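Local structure of mersacidin decarboxylase (Bacillus sp., 1P3Y) at residues 24-36 with 169-181. The protein catalyses the FAD-dependent oxidative decarboxylation of the C-terminal cysteine of mersacidin to an aminoenethiol residue, a step in the biosynthesis of this lantibiotic. Numbering follows the deposited sequence.
Sequences ISSYLLYFKSFFK and GLITPDKALLAIE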
ATOM      1  N   ILE A  24     -30.565  12.121  -5.332  1.00 47.11           N
ATOM      2  CA  ILE A  24     -31.431  11.151  -4.672  1.00 46.73           C
ATOM      3  C   ILE A  24     -32.030  11.566  -3.306  1.00 47.32           C
ATOM      4  O   ILE A  24     -33.038  10.996  -2.888  1.00 48.84           O
ATOM      5  CB  ILE A  24     -30.704   9.774  -4.526  1.00 45.25           C
ATOM      6  CG1 ILE A  24     -31.736   8.656  -4.325  1.00 42.49           C
ATOM      7  CG2 ILE A  24     -29.717   9.807  -3.348  1.00 43.52           C
ATOM      8  CD1 ILE A  24     -32.555   8.383  -5.548  1.00 43.50           C
ATOM      9  N   SER A  25     -31.438  12.537  -2.606  1.00 45.77           N
ATOM     10  CA  SER A  25     -31.985  12.945  -1.300  1.00 47.06           C
ATOM     11  C   SER A  25     -33.410  13.519  -1.409  1.00 49.35           C
ATOM     12  O   SER A  25     -34.223  13.388  -0.486  1.00 45.89           O
ATOM     13  CB  SER A  25     -31.094  13.987  -0.640  1.00 42.67           C
ATOM     14  OG  SER A  25     -31.066  15.162  -1.423  1.00 46.50           O
ATOM     15  N   SER A  26     -33.699  14.162  -2.535  1.00 48.84           N
ATOM     16  CA  SER A  26     -35.016  14.733  -2.783  1.00 49.57           C
ATOM     17  C   SER A  26     -36.098  13.654  -2.679  1.00 51.38           C
ATOM     18  O   SER A  26     -37.161  13.870  -2.082  1.00 51.90           O
ATOM     19  CB  SER A  26     -35.045  15.358  -4.174  1.00 49.58           C
ATOM     20  OG  SER A  26     -33.949  16.243  -4.331  1.00 55.29           O
ATOM     21  N   TYR A  27     -35.828  12.493  -3.269  1.00 49.84           N
ATOM     22  CA  TYR A  27     -36.778  11.401  -3.217  1.00 50.13           C
ATOM     23  C   TYR A  27     -36.734  10.787  -1.838  1.00 51.48           C
ATOM     24  O   TYR A  27     -37.763  10.597  -1.194  1.00 53.13           O
ATOM     25  CB  TYR A  27     -36.449  10.337  -4.272  1.00 48.96           C
ATOM     26  CG  TYR A  27     -36.562  10.848  -5.699  1.00 53.39           C
ATOM     27  CD1 TYR A  27     -35.574  11.680  -6.252  1.00 55.42           C
ATOM     28  CD2 TYR A  27     -37.677  10.534  -6.487  1.00 52.57           C
ATOM     29  CE1 TYR A  27     -35.694  12.186  -7.558  1.00 52.71           C
ATOM     30  CE2 TYR A  27     -37.811  11.038  -7.781  1.00 49.71           C
ATOM     31  CZ  TYR A  27     -36.821  11.858  -8.309  1.00 53.19           C
ATOM     32  OH  TYR A  27     -36.967  12.349  -9.585  1.00 56.66           O
ATOM     33  N   LEU A  28     -35.522  10.502  -1.381  1.00 52.42           N
ATOM     34  CA  LEU A  28     -35.315   9.877  -0.085  1.00 53.28           C
ATOM     35  C   LEU A  28     -35.974  10.613   1.079  1.00 51.32           C
ATOM     36  O   LEU A  28     -36.627   9.984   1.915  1.00 49.49           O
ATOM     37  CB  LEU A  28     -33.805   9.704   0.170  1.00 54.24           C
ATOM     38  CG  LEU A  28     -33.213   8.282   0.143  1.00 56.51           C
ATOM     39  CD1 LEU A  28     -33.700   7.527  -1.074  1.00 56.44           C
ATOM     40  CD2 LEU A  28     -31.692   8.353   0.144  1.00 51.76           C
ATOM     41  N   LEU A  29     -35.806  11.934   1.136  1.00 50.09           N
ATOM     42  CA  LEU A  29     -36.376  12.731   2.226  1.00 53.65           C
ATOM     43  C   LEU A  29     -37.895  12.846   2.108  1.00 57.12           C
ATOM     44  O   LEU A  29     -38.618  12.873   3.109  1.00 58.03           O
ATOM     45  CB  LEU A  29     -35.725  14.122   2.272  1.00 47.74           C
ATOM     46  CG  LEU A  29     -34.239  14.138   2.670  1.00 50.66           C
ATOM     47  CD1 LEU A  29     -33.674  15.557   2.568  1.00 38.84           C
ATOM     48  CD2 LEU A  29     -34.080  13.577   4.088  1.00 43.07           C
ATOM     49  N   TYR A  30     -38.378  12.887   0.874  1.00 58.81           N
ATOM     50  CA  TYR A  30     -39.805  12.987   0.638  1.00 58.73           C
ATOM     51  C   TYR A  30     -40.529  11.699   1.031  1.00 60.13           C
ATOM     52  O   TYR A  30     -41.641  11.740   1.549  1.00 63.80           O
ATOM     53  CB  TYR A  30     -40.070  13.310  -0.830  1.00 65.25           C
ATOM     54  CG  TYR A  30     -41.532  13.458  -1.151  1.00 70.39           C
ATOM     55  CD1 TYR A  30     -42.261  14.553  -0.677  1.00 71.65           C
ATOM     56  CD2 TYR A  30     -42.195  12.495  -1.908  1.00 74.65           C
ATOM     57  CE1 TYR A  30     -43.616  14.685  -0.949  1.00 74.10           C
ATOM     58  CE2 TYR A  30     -43.556  12.611  -2.186  1.00 79.83           C
ATOM     59  CZ  TYR A  30     -44.261  13.709  -1.704  1.00 80.44           C
ATOM     60  OH  TYR A  30     -45.606  13.823  -1.984  1.00 80.84           O
ATOM     61  N   PHE A  31     -39.893  10.561   0.775  1.00 58.80           N
ATOM     62  CA  PHE A  31     -40.477   9.257   1.084  1.00 58.64           C
ATOM     63  C   PHE A  31     -40.407   8.893   2.565  1.00 58.63           C
ATOM     64  O   PHE A  31     -41.095   7.977   3.015  1.00 57.63           O
ATOM     65  CB  PHE A  31     -39.773   8.157   0.283  1.00 57.80           C
ATOM     66  CG  PHE A  31     -39.946   8.266  -1.210  1.00 65.32           C
ATOM     67  CD1 PHE A  31     -40.974   9.025  -1.760  1.00 65.24           C
ATOM     68  CD2 PHE A  31     -39.081   7.591  -2.068  1.00 64.58           C
ATOM     69  CE1 PHE A  31     -41.141   9.107  -3.140  1.00 68.42           C
ATOM     70  CE2 PHE A  31     -39.241   7.667  -3.450  1.00 66.21           C
ATOM     71  CZ  PHE A  31     -40.273   8.427  -3.986  1.00 69.15           C
ATOM     72  N   LYS A  32     -39.550   9.587   3.306  1.00 58.12           N
ATOM     73  CA  LYS A  32     -39.346   9.316   4.727  1.00 64.22           C
ATOM     74  C   LYS A  32     -40.609   9.329   5.587  1.00 67.38           C
ATOM     75  O   LYS A  32     -40.724   8.546   6.533  1.00 62.56           O
ATOM     76  CB  LYS A  32     -38.319  10.294   5.305  1.00 65.76           C
ATOM     77  CG  LYS A  32     -37.931  10.017   6.750  1.00 69.85           C
ATOM     78  CD  LYS A  32     -36.467  10.332   6.994  1.00 72.32           C
ATOM     79  N   SER A  33     -41.538  10.225   5.275  1.00 71.14           N
ATOM     80  CA  SER A  33     -42.772  10.337   6.048  1.00 72.43           C
ATOM     81  C   SER A  33     -43.895   9.381   5.642  1.00 70.91           C
ATOM     82  O   SER A  33     -44.880   9.232   6.373  1.00 77.14           O
ATOM     83  CB  SER A  33     -43.280  11.786   6.039  1.00 69.95           C
ATOM     84  OG  SER A  33     -43.420  12.297   4.724  1.00 74.53           O
ATOM     85  N   PHE A  34     -43.745   8.721   4.497  1.00 65.42           N
ATOM     86  CA  PHE A  34     -44.773   7.805   4.011  1.00 61.27           C
ATOM     87  C   PHE A  34     -44.512   6.321   4.296  1.00 60.64           C
ATOM     88  O   PHE A  34     -45.438   5.510   4.230  1.00 62.56           O
ATOM     89  CB  PHE A  34     -45.009   8.022   2.511  1.00 59.14           C
ATOM     90  CG  PHE A  34     -45.390   9.439   2.145  1.00 66.44           C
ATOM     91  CD1 PHE A  34     -44.403  10.392   1.894  1.00 70.45           C
ATOM     92  CD2 PHE A  34     -46.732   9.814   2.032  1.00 67.85           C
ATOM     93  CE1 PHE A  34     -44.739  11.706   1.528  1.00 69.56           C
ATOM     94  CE2 PHE A  34     -47.085  11.128   1.667  1.00 68.99           C
ATOM     95  CZ  PHE A  34     -46.084  12.074   1.413  1.00 70.99           C
ATOM     96  N   PHE A  35     -43.265   5.958   4.595  1.00 59.71           N
ATOM     97  CA  PHE A  35     -42.932   4.557   4.879  1.00 55.14           C
ATOM     98  C   PHE A  35     -42.423   4.312   6.272  1.00 56.03           C
ATOM     99  O   PHE A  35     -41.917   5.219   6.931  1.00 58.37           O
ATOM    100  CB  PHE A  35     -41.884   4.010   3.904  1.00 51.21           C
ATOM    101  CG  PHE A  35     -42.256   4.159   2.472  1.00 48.83           C
ATOM    102  CD1 PHE A  35     -42.100   5.389   1.822  1.00 45.77           C
ATOM    103  CD2 PHE A  35     -42.784   3.073   1.768  1.00 47.97           C
ATOM    104  CE1 PHE A  35     -42.467   5.532   0.477  1.00 42.63           C
ATOM    105  CE2 PHE A  35     -43.155   3.199   0.427  1.00 44.72           C
ATOM    106  CZ  PHE A  35     -42.995   4.434  -0.223  1.00 43.05           C
ATOM    107  N   LYS A  36     -42.540   3.061   6.703  1.00 59.26           N
ATOM    108  CA  LYS A  36     -42.100   2.649   8.027  1.00 64.65           C
ATOM    109  C   LYS A  36     -40.594   2.808   8.174  1.00 66.00           C
ATOM    110  O   LYS A  36     -40.101   3.273   9.201  1.00 69.53           O
ATOM    111  CB  LYS A  36     -42.487   1.186   8.283  1.00 67.16           C
ATOM    112  CG  LYS A  36     -42.063   0.660   9.666  1.00 69.98           C
ATOM    113  CD  LYS A  36     -42.431  -0.818   9.871  1.00 69.59           C
ATOM    114  N   GLY A 169     -35.983  12.758 -17.978  1.00 70.79           N
ATOM    115  CA  GLY A 169     -35.656  12.650 -16.567  1.00 63.24           C
ATOM    116  C   GLY A 169     -36.684  11.894 -15.731  1.00 61.44           C
ATOM    117  O   GLY A 169     -37.661  11.352 -16.237  1.00 60.16           O
ATOM    118  N   LEU A 170     -36.448  11.847 -14.429  1.00 60.88           N
ATOM    119  CA  LEU A 170     -37.336  11.150 -13.509  1.00 59.45           C
ATOM    120  C   LEU A 170     -38.498  12.048 -13.102  1.00 57.24           C
ATOM    121  O   LEU A 170     -38.339  13.268 -13.032  1.00 54.04           O
ATOM    122  CB  LEU A 170     -36.557  10.738 -12.251  1.00 57.58           C
ATOM    123  CG  LEU A 170     -35.469   9.665 -12.373  1.00 58.11           C
ATOM    124  CD1 LEU A 170     -34.543   9.746 -11.157  1.00 53.10           C
ATOM    125  CD2 LEU A 170     -36.113   8.280 -12.492  1.00 54.70           C
ATOM    126  N   ILE A 171     -39.657  11.451 -12.827  1.00 51.91           N
ATOM    127  CA  ILE A 171     -40.796  12.250 -12.406  1.00 54.45           C
ATOM    128  C   ILE A 171     -40.541  12.667 -10.968  1.00 54.60           C
ATOM    129  O   ILE A 171     -39.983  11.911 -10.190  1.00 59.04           O
ATOM    130  CB  ILE A 171     -42.172  11.482 -12.506  1.00 54.11           C
ATOM    131  CG1 ILE A 171     -42.269  10.344 -11.483  1.00 55.11           C
ATOM    132  CG2 ILE A 171     -42.371  10.969 -13.916  1.00 50.07           C
ATOM    133  CD1 ILE A 171     -41.421   9.156 -11.779  1.00 68.45           C
ATOM    134  N   THR A 172     -40.930  13.887 -10.629  1.00 55.70           N
ATOM    135  CA  THR A 172     -40.743  14.422  -9.283  1.00 54.84           C
ATOM    136  C   THR A 172     -41.074  13.411  -8.172  1.00 53.28           C
ATOM    137  O   THR A 172     -41.845  12.463  -8.379  1.00 51.48           O
ATOM    138  CB  THR A 172     -41.595  15.707  -9.120  1.00 55.93           C
ATOM    139  OG1 THR A 172     -42.972  15.410  -9.403  1.00 58.06           O
ATOM    140  CG2 THR A 172     -41.127  16.771 -10.113  1.00 47.65           C
ATOM    141  N   PRO A 173     -40.487  13.599  -6.980  1.00 52.78           N
ATOM    142  CA  PRO A 173     -40.717  12.703  -5.843  1.00 54.71           C
ATOM    143  C   PRO A 173     -42.176  12.350  -5.617  1.00 58.04           C
ATOM    144  O   PRO A 173     -42.503  11.185  -5.369  1.00 59.93           O
ATOM    145  CB  PRO A 173     -40.124  13.471  -4.669  1.00 54.42           C
ATOM    146  CG  PRO A 173     -38.967  14.182  -5.299  1.00 53.85           C
ATOM    147  CD  PRO A 173     -39.554  14.679  -6.616  1.00 53.77           C
ATOM    148  N   ASP A 174     -43.048  13.351  -5.690  1.00 60.13           N
ATOM    149  CA  ASP A 174     -44.487  13.134  -5.491  1.00 61.16           C
ATOM    150  C   ASP A 174     -45.096  12.184  -6.531  1.00 57.94           C
ATOM    151  O   ASP A 174     -45.839  11.271  -6.182  1.00 54.98           O
ATOM    152  CB  ASP A 174     -45.224  14.478  -5.503  1.00 67.50           C
ATOM    153  CG  ASP A 174     -44.817  15.351  -6.673  1.00 71.92           C
ATOM    154  OD1 ASP A 174     -43.593  15.547  -6.868  1.00 77.71           O
ATOM    155  OD2 ASP A 174     -45.714  15.844  -7.389  1.00 73.21           O
ATOM    156  N   LYS A 175     -44.786  12.393  -7.806  1.00 58.23           N
ATOM    157  CA  LYS A 175     -45.313  11.501  -8.836  1.00 61.95           C
ATOM    158  C   LYS A 175     -44.798  10.100  -8.514  1.00 60.67           C
ATOM    159  O   LYS A 175     -45.567   9.130  -8.441  1.00 57.97           O
ATOM    160  CB  LYS A 175     -44.801  11.882 -10.230  1.00 65.41           C
ATOM    161  CG  LYS A 175     -44.798  13.348 -10.562  1.00 71.08           C
ATOM    162  CD  LYS A 175     -46.125  13.824 -11.084  1.00 76.73           C
ATOM    163  CE  LYS A 175     -45.957  15.214 -11.703  1.00 81.52           C
ATOM    164  NZ  LYS A 175     -45.269  16.169 -10.765  1.00 80.81           N
ATOM    165  N   ALA A 176     -43.477  10.014  -8.328  1.00 59.81           N
ATOM    166  CA  ALA A 176     -42.807   8.753  -8.022  1.00 56.15           C
ATOM    167  C   ALA A 176     -43.473   8.025  -6.854  1.00 54.20           C
ATOM    168  O   ALA A 176     -43.696   6.809  -6.910  1.00 48.85           O
ATOM    169  CB  ALA A 176     -41.353   9.011  -7.716  1.00 55.95           C
ATOM    170  N   LEU A 177     -43.788   8.764  -5.793  1.00 53.24           N
ATOM    171  CA  LEU A 177     -44.445   8.157  -4.636  1.00 59.62           C
ATOM    172  C   LEU A 177     -45.758   7.500  -5.081  1.00 61.26           C
ATOM    173  O   LEU A 177     -46.046   6.350  -4.726  1.00 59.15           O
ATOM    174  CB  LEU A 177     -44.727   9.215  -3.560  1.00 61.86           C
ATOM    175  CG  LEU A 177     -45.620   8.803  -2.376  1.00 63.81           C
ATOM    176  CD1 LEU A 177     -45.104   7.521  -1.721  1.00 61.52           C
ATOM    177  CD2 LEU A 177     -45.652   9.955  -1.364  1.00 64.51           C
ATOM    178  N   LEU A 178     -46.540   8.236  -5.874  1.00 60.79           N
ATOM    179  CA  LEU A 178     -47.810   7.730  -6.374  1.00 62.30           C
ATOM    180  C   LEU A 178     -47.594   6.449  -7.178  1.00 62.07           C
ATOM    181  O   LEU A 178     -48.325   5.459  -7.008  1.00 62.08           O
ATOM    182  CB  LEU A 178     -48.498   8.794  -7.235  1.00 61.99           C
ATOM    183  CG  LEU A 178     -48.843  10.108  -6.515  1.00 65.15           C
ATOM    184  CD1 LEU A 178     -49.468  11.079  -7.513  1.00 61.76           C
ATOM    185  CD2 LEU A 178     -49.805   9.851  -5.353  1.00 57.64           C
ATOM    186  N   ALA A 179     -46.585   6.464  -8.049  1.00 60.42           N
ATOM    187  CA  ALA A 179     -46.280   5.293  -8.860  1.00 56.50           C
ATOM    188  C   ALA A 179     -45.949   4.110  -7.944  1.00 58.84           C
ATOM    189  O   ALA A 179     -46.335   2.974  -8.228  1.00 61.39           O
ATOM    190  CB  ALA A 179     -45.126   5.596  -9.790  1.00 51.72           C
ATOM    191  N   ILE A 180     -45.257   4.372  -6.837  1.00 58.69           N
ATOM    192  CA  ILE A 180     -44.927   3.295  -5.914  1.00 63.22           C
ATOM    193  C   ILE A 180     -46.224   2.727  -5.325  1.00 65.54           C
ATOM    194  O   ILE A 180     -46.421   1.506  -5.292  1.00 62.43           O
ATOM    195  CB  ILE A 180     -44.038   3.779  -4.725  1.00 67.33           C
ATOM    196  CG1 ILE A 180     -42.780   4.481  -5.234  1.00 62.70           C
ATOM    197  CG2 ILE A 180     -43.651   2.585  -3.843  1.00 60.93           C
ATOM    198  CD1 ILE A 180     -41.909   3.610  -6.059  1.00 70.09           C
ATOM    199  N   GLU A 181     -47.104   3.621  -4.864  1.00 69.34           N
ATOM    200  CA  GLU A 181     -48.376   3.218  -4.257  1.00 71.35           C
ATOM    201  C   GLU A 181     -49.248   2.415  -5.216  1.00 67.54           C
ATOM    202  O   GLU A 181     -49.812   1.379  -4.846  1.00 66.55           O
ATOM    203  CB  GLU A 181     -49.149   4.441  -3.760  1.00 77.18           C
ATOM    204  CG  GLU A 181     -50.378   4.079  -2.917  1.00 89.75           C
ATOM    205  CD  GLU A 181     -51.700   4.306  -3.645  1.00 97.45           C
ATOM    206  OE1 GLU A 181     -52.756   3.836  -3.142  1.00100.16           O
ATOM    207  OE2 GLU A 181     -51.675   4.963  -4.715  1.00 99.72           O
TER
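Y27 and P173 bring helices 25-31 and 173-181 together where their backbones are nearest, with CA of Y27 4.9 Å from CA of P173. One turn on, CA of F31 lies 7.0 Å from CA of L177. The helix axes cross at -59°. Their closest approach is 9.7 Å. Five aromatic rings of 24-36 carry most of its side of the contact. Y27 suits the start of it, having both a broad face and a polar end. P173 CG stands over the centre of its ring, 4.0 Å from the centroid, in a CH-pi contact, and proline fits here because it is compact and occupies the first turn of its helix, where its missing N-H costs no helical bond. At the end of the ring, Y27 OH donates to I171 O at 3.1 Å from well above the carbonyl plane, tying the tyrosine to the loop before helix 173-181. Y30, with CG anti to its backbone N (chi1 -179°), reaches across P173 CB and D174, its hydroxyl lying beside the aspartate CB. L177 fills the next position, its branched end serving several rings: CD2 sits over the face of F34 and also meets Y30 CE2, while CD1 touches F35 CE1 at 4.0 Å. F31 and L177 slide past each other in opposite directions, F31 CE1 touching L177 CB, and F31 turns its edge to the small methyl of A176, whose lack of bulk lets the ring come close to the helix. At the far end F35 CZ meets I180 CG2. In this flavoprotein with a Rossmann fold, the two helices and their flanking residues lie over the central parallel sheet: L28 and F31 rest on I13 and F35 on L11 of strand 10-15, Y27 and L170 on I88 of strand 84-90, and I180 bridges that strand and strand 119-122.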